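Local coordinates for protein probable porin (Pseudomonas aeruginosa, PDB 2Y0H) that probably forms a channel of the OprD porin family for small solutes across the bacterial outer membrane, at residues 288-293 with 363-368; 328-333 with 339-344; 185-188 with 192-195. All blocks are in the same frame, centred on the assembly; numbering follows the deposited sequence.

How the contacts relate
From the N terminus, contact 3 comes first: residues 185-188 and 192-195 close a short turn between strands 178-186 and 191-200. Contact 1 opens much later, in the long loop after strand 259-269, and closes when 288-293 meets strand 361-371. Nested within that span, contact 2 pairs 328-333 with 339-344 in the hairpin of strands 318-330 and 339-351. Contacts 1 and 2 have centres about 17 Å apart and touch through Glu-343, whose carboxylate accepts the backbone N-H groups of Tyr-291 and Gln-292. Contact 3, its centre about 30 Å from that of contact 1, belongs to a distant part of the same 18-stranded antiparallel barrel.

Contact 1: 288-293 with 363-368; sequences LMAYQT and KWRNIT
Ala-290 CB lies 3.6 Å above the plane of the Arg-365 guanidinium, offset toward its rim, and approaches Arg-365 NH2 most closely, at 3.7 Å. A bend at chi3 (66°) turns that face toward the methyl. The second flat group, the ring of Tyr-291, leads away from 363-368; Gln-292 OE1 sits over one of its faces, and the ring meets Tyr-369 edge-to-face. Only the base of this tyrosine touches, through its CB, 4.1 Å from Ile-367 CG2. Ala-290 CB also meets the CD1 methyl of Ile-367 at 3.4 Å, a tight distance for two carbons. Ile-367 therefore spans two loop residues with its two branches: CG2, placed opposite the backbone N, serves Tyr-291, while the CG1-CD1 arm reaches Ala-290. The loop is held in its bend by Met-289 N bonding to Gln-292 O (3.0 Å). The long loop between strands 259-269 and 300-309 thus packs on the barrel wall, consistent with the inward-folded loops that narrow OprD-family channels. Between the two segments the contact is van der Waals; the loop's polar bonds go to Asn-345 and Glu-343 on strand 339-351. Arg-365 NH2 forms a salt bridge with Asp-347, which probably offsets nearby Arg-323 too.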
loop_
_atom_site.group_PDB
_atom_site.type_symbol
_atom_site.label_atom_id
_atom_site.label_comp_id
_atom_site.label_asym_id
_atom_site.label_seq_id
_atom_site.Cartn_x
_atom_site.Cartn_y
_atom_site.Cartn_z
ATOM N N LEU A 288 8.357 4.283 -3.833
ATOM C CA LEU A 288 6.966 4.541 -4.152
ATOM C C LEU A 288 6.625 5.999 -3.898
ATOM O O LEU A 288 6.938 6.529 -2.844
ATOM C CB LEU A 288 6.055 3.656 -3.294
ATOM C CG LEU A 288 4.576 4.035 -3.412
ATOM C CD1 LEU A 288 4.038 3.476 -4.707
ATOM C CD2 LEU A 288 3.768 3.536 -2.222
ATOM N N MET A 289 5.960 6.642 -4.852
ATOM C CA MET A 289 5.581 8.045 -4.706
ATOM C C MET A 289 4.068 8.239 -4.877
ATOM O O MET A 289 3.357 7.297 -5.193
ATOM C CB MET A 289 6.355 8.908 -5.711
ATOM C CG MET A 289 7.850 8.928 -5.442
ATOM S SD MET A 289 8.239 10.013 -4.047
ATOM C CE MET A 289 8.198 11.606 -4.906
ATOM N N ALA A 290 3.585 9.462 -4.674
ATOM C CA ALA A 290 2.149 9.723 -4.747
ATOM C C ALA A 290 1.578 9.395 -6.125
ATOM O O ALA A 290 0.485 8.861 -6.238
ATOM C CB ALA A 290 1.858 11.161 -4.379
ATOM N N TYR A 291 2.328 9.711 -7.172
ATOM C CA TYR A 291 1.879 9.454 -8.534
ATOM C C TYR A 291 2.571 8.238 -9.160
ATOM O O TYR A 291 1.917 7.245 -9.480
ATOM C CB TYR A 291 2.058 10.713 -9.395
ATOM C CG TYR A 291 1.705 10.533 -10.857
ATOM C CD1 TYR A 291 0.475 10.005 -11.236
ATOM C CD2 TYR A 291 2.592 10.913 -11.856
ATOM C CE1 TYR A 291 0.149 9.843 -12.566
ATOM C CE2 TYR A 291 2.279 10.753 -13.190
ATOM C CZ TYR A 291 1.053 10.217 -13.540
ATOM O OH TYR A 291 0.728 10.053 -14.869
ATOM N N GLN A 292 3.890 8.298 -9.324
ATOM C CA GLN A 292 4.630 7.189 -9.942
ATOM C C GLN A 292 5.226 6.204 -8.942
ATOM O O GLN A 292 5.535 6.563 -7.799
ATOM C CB GLN A 292 5.720 7.715 -10.871
ATOM C CG GLN A 292 5.169 8.232 -12.183
ATOM C CD GLN A 292 4.372 7.170 -12.927
ATOM O OE1 GLN A 292 3.171 7.314 -13.144
ATOM N NE2 GLN A 292 5.038 6.099 -13.315
ATOM N N THR A 293 5.370 4.957 -9.371
ATOM C CA THR A 293 5.947 3.924 -8.511
ATOM C C THR A 293 7.436 3.691 -8.789
ATOM O O THR A 293 8.103 3.019 -8.011
ATOM C CB THR A 293 5.185 2.569 -8.617
ATOM O OG1 THR A 293 5.469 1.950 -9.873
ATOM C CG2 THR A 293 3.672 2.768 -8.485
ATOM N N LYS A 363 -5.092 16.516 5.237
ATOM C CA LYS A 363 -3.853 16.347 4.480
ATOM C C LYS A 363 -3.851 17.180 3.206
ATOM O O LYS A 363 -4.741 17.051 2.370
ATOM C CB LYS A 363 -3.594 14.870 4.144
ATOM C CG LYS A 363 -2.219 14.631 3.501
ATOM C CD LYS A 363 -2.044 13.200 2.990
ATOM C CE LYS A 363 -1.763 12.223 4.101
ATOM N NZ LYS A 363 -0.429 12.469 4.720
ATOM N N TRP A 364 -2.855 18.047 3.071
ATOM C CA TRP A 364 -2.614 18.725 1.807
ATOM C C TRP A 364 -1.397 18.094 1.150
ATOM O O TRP A 364 -0.338 18.011 1.769
ATOM C CB TRP A 364 -2.371 20.224 2.005
ATOM C CG TRP A 364 -1.846 20.893 0.754
ATOM C CD1 TRP A 364 -2.536 21.122 -0.405
ATOM C CD2 TRP A 364 -0.514 21.402 0.533
ATOM N NE1 TRP A 364 -1.721 21.741 -1.329
ATOM C CE2 TRP A 364 -0.478 21.925 -0.779
ATOM C CE3 TRP A 364 0.646 21.467 1.318
ATOM C CZ2 TRP A 364 0.670 22.511 -1.322
ATOM C CZ3 TRP A 364 1.791 22.044 0.776
ATOM C CH2 TRP A 364 1.793 22.555 -0.532
ATOM N N ARG A 365 -1.559 17.651 -0.096
ATOM C CA ARG A 365 -0.483 17.015 -0.846
ATOM C C ARG A 365 -0.210 17.784 -2.128
ATOM O O ARG A 365 -1.126 18.024 -2.917
ATOM C CB ARG A 365 -0.855 15.583 -1.238
ATOM C CG ARG A 365 -1.539 14.752 -0.166
ATOM C CD ARG A 365 -1.461 13.259 -0.504
ATOM N NE ARG A 365 -0.084 12.768 -0.474
ATOM C CZ ARG A 365 0.279 11.519 -0.746
ATOM N NH1 ARG A 365 -0.630 10.616 -1.087
ATOM N NH2 ARG A 365 1.555 11.178 -0.684
ATOM N N ASN A 366 1.051 18.151 -2.341
ATOM C CA ASN A 366 1.473 18.757 -3.594
ATOM C C ASN A 366 2.299 17.760 -4.384
ATOM O O ASN A 366 3.267 17.184 -3.872
ATOM C CB ASN A 366 2.262 20.050 -3.348
ATOM C CG ASN A 366 2.620 20.782 -4.646
ATOM O OD1 ASN A 366 2.044 20.527 -5.706
ATOM N ND2 ASN A 366 3.577 21.705 -4.558
ATOM N N ILE A 367 1.913 17.550 -5.635
ATOM C CA ILE A 367 2.588 16.581 -6.483
ATOM C C ILE A 367 3.168 17.231 -7.736
ATOM O O ILE A 367 2.452 17.844 -8.518
ATOM C CB ILE A 367 1.633 15.453 -6.887
ATOM C CG1 ILE A 367 1.117 14.742 -5.643
ATOM C CG2 ILE A 367 2.320 14.460 -7.799
ATOM C CD1 ILE A 367 0.159 13.636 -5.937
ATOM N N THR A 368 4.472 17.099 -7.924
ATOM C CA THR A 368 5.093 17.599 -9.144
ATOM C C THR A 368 5.857 16.462 -9.802
ATOM O O THR A 368 6.662 15.787 -9.151
ATOM C CB THR A 368 6.033 18.797 -8.879
ATOM O OG1 THR A 368 5.338 19.798 -8.128
ATOM C CG2 THR A 368 6.500 19.407 -10.194
#

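Contact 2: 328-333 with 339-344; sequences RDIDRG and DSEWER. With C8E ((hydroxyethyloxy)tri(ethyloxy)octane), chain L.
The backbones of Asp-329 and Asp-339 come near each other without a direct bond where the first strand twists sharply: Asp-329 has a left-handed backbone (phi 63°), and the axes of 328-330 and 339-344 run at 128° instead of nearly antiparallel. Asp-329 N stays 3.6 Å from Asp-339 O and bonds instead to a water at 2.8 Å, which returns a weak bond to that carbonyl. Beyond the twist, Ile-330 and Asp-339 form an antiparallel hydrogen-bonded pair, with Ile-330 N to Asp-339 O at 3.0 Å and Asp-339 N to Ile-330 O at 2.9 Å. The second donor lies in the carbonyl plane, on a lone pair; the first is tilted out of its acceptor's plane.

The side chains of this pair run side by side, CB to CB. The Ile-330 side chain crosses that of Glu-341 at about a right angle, Ile-330 CD1 lying 3.7 Å from Glu-341 OE2, while OE1 is taken by Arg-296 and Tyr-369. On the loop side, Arg-332 CD rests 3.8 Å from Asp-339 CB; its guanidinium leads away from the Asp-339 carboxylate, NE donating to Ala-337 O and the group making a cation-pi contact with Tyr-373. Asp-339 CG lies roughly anti to the backbone N (chi1 -156°), which lets OD1 accept Ser-340 N at 2.7 Å from above the carboxylate plane. Ser-340 and Trp-342 border a detergent molecule, which touches the indole edge. Asp-331 OD1 accepts Gly-333 N in an Asx turn.

Asp-339 OD1 also accepts Tyr-373 N, and Arg-296 forms a long, weak ion pair with OD2. Against these, Asp-339 OD1 lies 3.1 Å from Ser-340 O, acceptor facing acceptor. Asp-339 thus joins the hairpin's backbone pairing to neighbouring loops, and its surroundings may on balance favour the charged form.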
loop_
_atom_site.group_PDB
_atom_site.type_symbol
_atom_site.label_atom_id
_atom_site.label_comp_id
_atom_site.label_asym_id
_atom_site.label_seq_id
_atom_site.Cartn_x
_atom_site.Cartn_y
_atom_site.Cartn_z
ATOM N N ARG A 328 15.889 6.840 -13.969
ATOM C CA ARG A 328 16.601 6.852 -15.241
ATOM C C ARG A 328 16.685 5.452 -15.833
ATOM O O ARG A 328 16.292 4.470 -15.190
ATOM C CB ARG A 328 18.020 7.392 -15.030
ATOM C CG ARG A 328 18.855 6.519 -14.111
ATOM C CD ARG A 328 20.189 7.169 -13.744
ATOM N NE ARG A 328 21.077 6.199 -13.108
ATOM C CZ ARG A 328 21.023 5.862 -11.824
ATOM N NH1 ARG A 328 20.113 6.423 -11.030
ATOM N NH2 ARG A 328 21.869 4.959 -11.336
ATOM N N ASP A 329 17.213 5.368 -17.055
ATOM C CA ASP A 329 17.412 4.093 -17.751
ATOM C C ASP A 329 16.091 3.379 -18.028
ATOM O O ASP A 329 16.049 2.148 -18.128
ATOM C CB ASP A 329 18.324 3.152 -16.962
ATOM C CG ASP A 329 19.720 3.717 -16.742
ATOM O OD1 ASP A 329 20.066 4.737 -17.362
ATOM O OD2 ASP A 329 20.477 3.129 -15.939
ATOM N N ILE A 330 15.004 4.133 -18.135
ATOM C CA ILE A 330 13.718 3.498 -18.411
ATOM C C ILE A 330 13.688 2.967 -19.843
ATOM O O ILE A 330 13.856 3.723 -20.800
ATOM C CB ILE A 330 12.533 4.448 -18.176
ATOM C CG1 ILE A 330 12.483 4.873 -16.705
ATOM C CG2 ILE A 330 11.217 3.775 -18.603
ATOM C CD1 ILE A 330 11.505 5.983 -16.439
ATOM N N ASP A 331 13.488 1.662 -19.989
ATOM C CA ASP A 331 13.496 1.052 -21.314
ATOM C C ASP A 331 12.276 1.466 -22.129
ATOM O O ASP A 331 11.138 1.244 -21.711
ATOM C CB ASP A 331 13.571 -0.475 -21.217
ATOM C CG ASP A 331 13.565 -1.148 -22.584
ATOM O OD1 ASP A 331 14.093 -0.553 -23.546
ATOM O OD2 ASP A 331 13.025 -2.268 -22.697
ATOM N N ARG A 332 12.516 2.080 -23.285
ATOM C CA ARG A 332 11.434 2.402 -24.212
ATOM C C ARG A 332 11.444 1.488 -25.441
ATOM O O ARG A 332 10.722 1.721 -26.408
ATOM C CB ARG A 332 11.475 3.876 -24.624
ATOM C CG ARG A 332 11.163 4.842 -23.487
ATOM C CD ARG A 332 10.730 6.216 -24.002
ATOM N NE ARG A 332 11.734 6.790 -24.891
ATOM C CZ ARG A 332 11.460 7.345 -26.067
ATOM N NH1 ARG A 332 10.207 7.414 -26.491
ATOM N NH2 ARG A 332 12.444 7.835 -26.811
ATOM N N GLY A 333 12.272 0.450 -25.396
ATOM C CA GLY A 333 12.229 -0.608 -26.391
ATOM C C GLY A 333 13.188 -0.453 -27.554
ATOM O O GLY A 333 14.288 0.082 -27.400
ATOM N N ASP A 339 13.899 6.539 -21.267
ATOM C CA ASP A 339 13.194 7.650 -20.647
ATOM C C ASP A 339 13.812 7.901 -19.274
ATOM O O ASP A 339 14.593 7.081 -18.770
ATOM C CB ASP A 339 11.699 7.349 -20.520
ATOM C CG ASP A 339 10.847 8.610 -20.430
ATOM O OD1 ASP A 339 11.420 9.720 -20.328
ATOM O OD2 ASP A 339 9.600 8.490 -20.468
ATOM N N SER A 340 13.470 9.042 -18.685
ATOM C CA SER A 340 13.836 9.345 -17.311
ATOM C C SER A 340 12.728 10.204 -16.728
ATOM O O SER A 340 11.975 10.838 -17.464
ATOM C CB SER A 340 15.178 10.074 -17.242
ATOM O OG SER A 340 15.204 11.178 -18.129
ATOM N N GLU A 341 12.627 10.223 -15.406
ATOM C CA GLU A 341 11.521 10.904 -14.754
ATOM C C GLU A 341 11.925 11.360 -13.360
ATOM O O GLU A 341 12.870 10.831 -12.767
ATOM C CB GLU A 341 10.287 9.983 -14.685
ATOM C CG GLU A 341 10.482 8.721 -13.827
ATOM C CD GLU A 341 9.350 7.693 -13.965
ATOM O OE1 GLU A 341 8.342 7.973 -14.635
ATOM O OE2 GLU A 341 9.475 6.587 -13.409
ATOM N N TRP A 342 11.203 12.342 -12.838
ATOM C CA TRP A 342 11.349 12.717 -11.442
ATOM C C TRP A 342 10.016 13.122 -10.822
ATOM O O TRP A 342 9.093 13.545 -11.520
ATOM C CB TRP A 342 12.397 13.818 -11.254
ATOM C CG TRP A 342 12.106 15.163 -11.838
ATOM C CD1 TRP A 342 12.586 15.656 -13.021
ATOM C CD2 TRP A 342 11.332 16.228 -11.247
ATOM N NE1 TRP A 342 12.143 16.947 -13.212
ATOM C CE2 TRP A 342 11.373 17.321 -12.141
ATOM C CE3 TRP A 342 10.598 16.355 -10.067
ATOM C CZ2 TRP A 342 10.711 18.526 -11.887
ATOM C CZ3 TRP A 342 9.938 17.556 -9.811
ATOM C CH2 TRP A 342 10.003 18.627 -10.719
ATOM N N GLU A 343 9.914 12.975 -9.508
ATOM C CA GLU A 343 8.711 13.381 -8.813
ATOM C C GLU A 343 9.072 13.998 -7.474
ATOM O O GLU A 343 9.992 13.544 -6.797
ATOM C CB GLU A 343 7.762 12.196 -8.618
ATOM C CG GLU A 343 6.380 12.580 -8.066
ATOM C CD GLU A 343 5.368 11.414 -8.045
ATOM O OE1 GLU A 343 5.480 10.496 -8.890
ATOM O OE2 GLU A 343 4.460 11.426 -7.182
ATOM N N ARG A 344 8.356 15.049 -7.109
ATOM C CA ARG A 344 8.440 15.581 -5.768
ATOM C C ARG A 344 7.056 15.521 -5.127
ATOM O O ARG A 344 6.056 15.778 -5.785
ATOM C CB ARG A 344 8.966 17.016 -5.787
ATOM C CG ARG A 344 8.809 17.752 -4.463
ATOM C CD ARG A 344 10.141 18.301 -3.995
ATOM N NE ARG A 344 10.923 18.804 -5.124
ATOM C CZ ARG A 344 12.127 19.352 -5.008
ATOM N NH1 ARG A 344 12.676 19.473 -3.803
ATOM N NH2 ARG A 344 12.773 19.779 -6.089
HETATM C C7 C8E L . 16.319 14.458 -14.429
HETATM C C8 C8E L . 15.865 13.723 -15.689
HETATM O O9 C8E L . 14.450 13.737 -15.772
HETATM C C10 C8E L . 13.923 15.019 -16.071
HETATM C C11 C8E L . 12.876 14.922 -17.181
HETATM O O12 C8E L . 12.829 16.118 -17.932
HETATM O O HOH W 1 17.928 7.567 -18.568
#

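Contact 3: 185-188 with 192-195; sequences YAFT and SASY. With C8E ((hydroxyethyloxy)tri(ethyloxy)octane), chain E.
Two backbone hydrogen bonds link Tyr-185 and Ala-193, making them an antiparallel hydrogen-bonded pair. Tyr-185 N donates to Ala-193 O at 2.8 Å, an almost straight bond, and Ala-193 N returns one to Tyr-185 O at 2.9 Å, its donor tilted out of the carbonyl plane. The same tyrosine carbonyl is also approached by Ser-192 CA, 3.2 Å from Tyr-185 O, in a CA-H...O contact.

Next along the strands, Ala-186 and Ser-192 form a non-hydrogen-bonded pair, with Ser-192 CB 3.8 Å from Ala-186 CA. Their side chains lie on the sheet face opposite that of Tyr-185 and Ala-193. On the face of Tyr-185 and Ala-193, Phe-187 swings back over the hairpin: its CG sits beside the backbone N (chi1 -75°), which brings the ring edge to Ala-193, with Phe-187 CE2 3.8 Å from Ala-193 CB in the plane of the ring. One face of the phenyl ring receives the edge of Tyr-185, whose CD2 stands 3.5 Å above the phenyl plane over its centre. The methyl and the tyrosine thus use different parts of one ring, edge and face.

Farther down the second strand, one face of the Tyr-195 ring lies against the alkyl chain of a detergent molecule, with Tyr-195 CZ 3.4 Å from C6 of the chain. Its OH is hydrogen-bonded to His-207 ND1 on strand 204-216.

At the turn, Phe-187 and Thr-188 both face Leu-191, which makes a classic beta bulge, and Thr-188 OG1 accepts Arg-190 N. The contact closes an antiparallel hairpin between neighbouring strands of the 18-stranded barrel, the fold of OprD-family porins, and its aromatic, detergent-contacting face is consistent with the surface that meets the membrane.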
loop_
_atom_site.group_PDB
_atom_site.type_symbol
_atom_site.label_atom_id
_atom_site.label_comp_id
_atom_site.label_asym_id
_atom_site.label_seq_id
_atom_site.Cartn_x
_atom_site.Cartn_y
_atom_site.Cartn_z
ATOM N N TYR A 185 10.232 -13.140 11.050
ATOM C CA TYR A 185 10.878 -13.490 12.304
ATOM C C TYR A 185 11.695 -12.341 12.876
ATOM O O TYR A 185 12.578 -11.811 12.202
ATOM C CB TYR A 185 11.776 -14.722 12.151
ATOM C CG TYR A 185 12.331 -15.164 13.485
ATOM C CD1 TYR A 185 11.475 -15.590 14.497
ATOM C CD2 TYR A 185 13.698 -15.123 13.753
ATOM C CE1 TYR A 185 11.958 -15.979 15.734
ATOM C CE2 TYR A 185 14.194 -15.513 14.990
ATOM C CZ TYR A 185 13.314 -15.944 15.976
ATOM O OH TYR A 185 13.778 -16.336 17.209
ATOM N N ALA A 186 11.396 -11.966 14.120
ATOM C CA ALA A 186 12.205 -10.983 14.849
ATOM C C ALA A 186 13.397 -11.650 15.518
ATOM O O ALA A 186 13.267 -12.210 16.603
ATOM C CB ALA A 186 11.371 -10.266 15.885
ATOM N N PHE A 187 14.556 -11.606 14.870
ATOM C CA PHE A 187 15.764 -12.185 15.454
ATOM C C PHE A 187 16.113 -11.500 16.774
ATOM O O PHE A 187 16.440 -12.154 17.764
ATOM C CB PHE A 187 16.936 -12.095 14.479
ATOM C CG PHE A 187 16.860 -13.087 13.351
ATOM C CD1 PHE A 187 17.210 -14.407 13.553
ATOM C CD2 PHE A 187 16.446 -12.697 12.091
ATOM C CE1 PHE A 187 17.147 -15.323 12.518
ATOM C CE2 PHE A 187 16.385 -13.606 11.052
ATOM C CZ PHE A 187 16.732 -14.919 11.267
ATOM N N THR A 188 16.048 -10.175 16.770
ATOM C CA THR A 188 16.203 -9.382 17.981
ATOM C C THR A 188 15.182 -8.274 17.842
ATOM O O THR A 188 14.534 -8.175 16.803
ATOM C CB THR A 188 17.623 -8.792 18.101
ATOM O OG1 THR A 188 17.749 -7.637 17.257
ATOM C CG2 THR A 188 18.672 -9.831 17.710
ATOM N N SER A 192 14.761 -7.940 12.164
ATOM C CA SER A 192 13.777 -8.913 11.731
ATOM C C SER A 192 13.905 -9.193 10.243
ATOM O O SER A 192 14.400 -8.367 9.484
ATOM C CB SER A 192 12.366 -8.433 12.057
ATOM O OG SER A 192 12.119 -7.203 11.415
ATOM N N ALA A 193 13.461 -10.373 9.832
ATOM C CA ALA A 193 13.530 -10.757 8.442
ATOM C C ALA A 193 12.179 -11.298 8.001
ATOM O O ALA A 193 11.417 -11.839 8.811
ATOM C CB ALA A 193 14.621 -11.797 8.240
ATOM N N SER A 194 11.880 -11.143 6.717
ATOM C CA SER A 194 10.601 -11.576 6.178
ATOM C C SER A 194 10.791 -12.266 4.854
ATOM O O SER A 194 11.580 -11.822 4.023
ATOM C CB SER A 194 9.677 -10.385 5.974
ATOM O OG SER A 194 9.202 -9.928 7.215
ATOM N N TYR A 195 10.081 -13.368 4.664
ATOM C CA TYR A 195 10.031 -13.988 3.353
ATOM C C TYR A 195 8.573 -14.188 2.966
ATOM O O TYR A 195 7.781 -14.661 3.772
ATOM C CB TYR A 195 10.780 -15.324 3.327
ATOM C CG TYR A 195 10.476 -16.123 2.080
ATOM C CD1 TYR A 195 9.381 -16.980 2.025
ATOM C CD2 TYR A 195 11.258 -15.986 0.942
ATOM C CE1 TYR A 195 9.088 -17.700 0.868
ATOM C CE2 TYR A 195 10.977 -16.699 -0.216
ATOM C CZ TYR A 195 9.901 -17.554 -0.248
ATOM O OH TYR A 195 9.639 -18.254 -1.405
HETATM C C1 C8E E . 10.296 -20.121 5.208
HETATM C C2 C8E E . 11.619 -19.414 5.501
HETATM C C3 C8E E . 12.571 -19.407 4.305
HETATM C C4 C8E E . 11.843 -19.405 2.964
HETATM C C5 C8E E . 12.588 -20.264 1.945
HETATM C C6 C8E E . 12.226 -19.891 0.506
HETATM C C7 C8E E . 12.959 -20.760 -0.522
HETATM C C8 C8E E . 12.322 -20.631 -1.903
HETATM O O9 C8E E . 13.259 -20.905 -2.927
HETATM C C10 C8E E . 12.774 -21.817 -3.891
#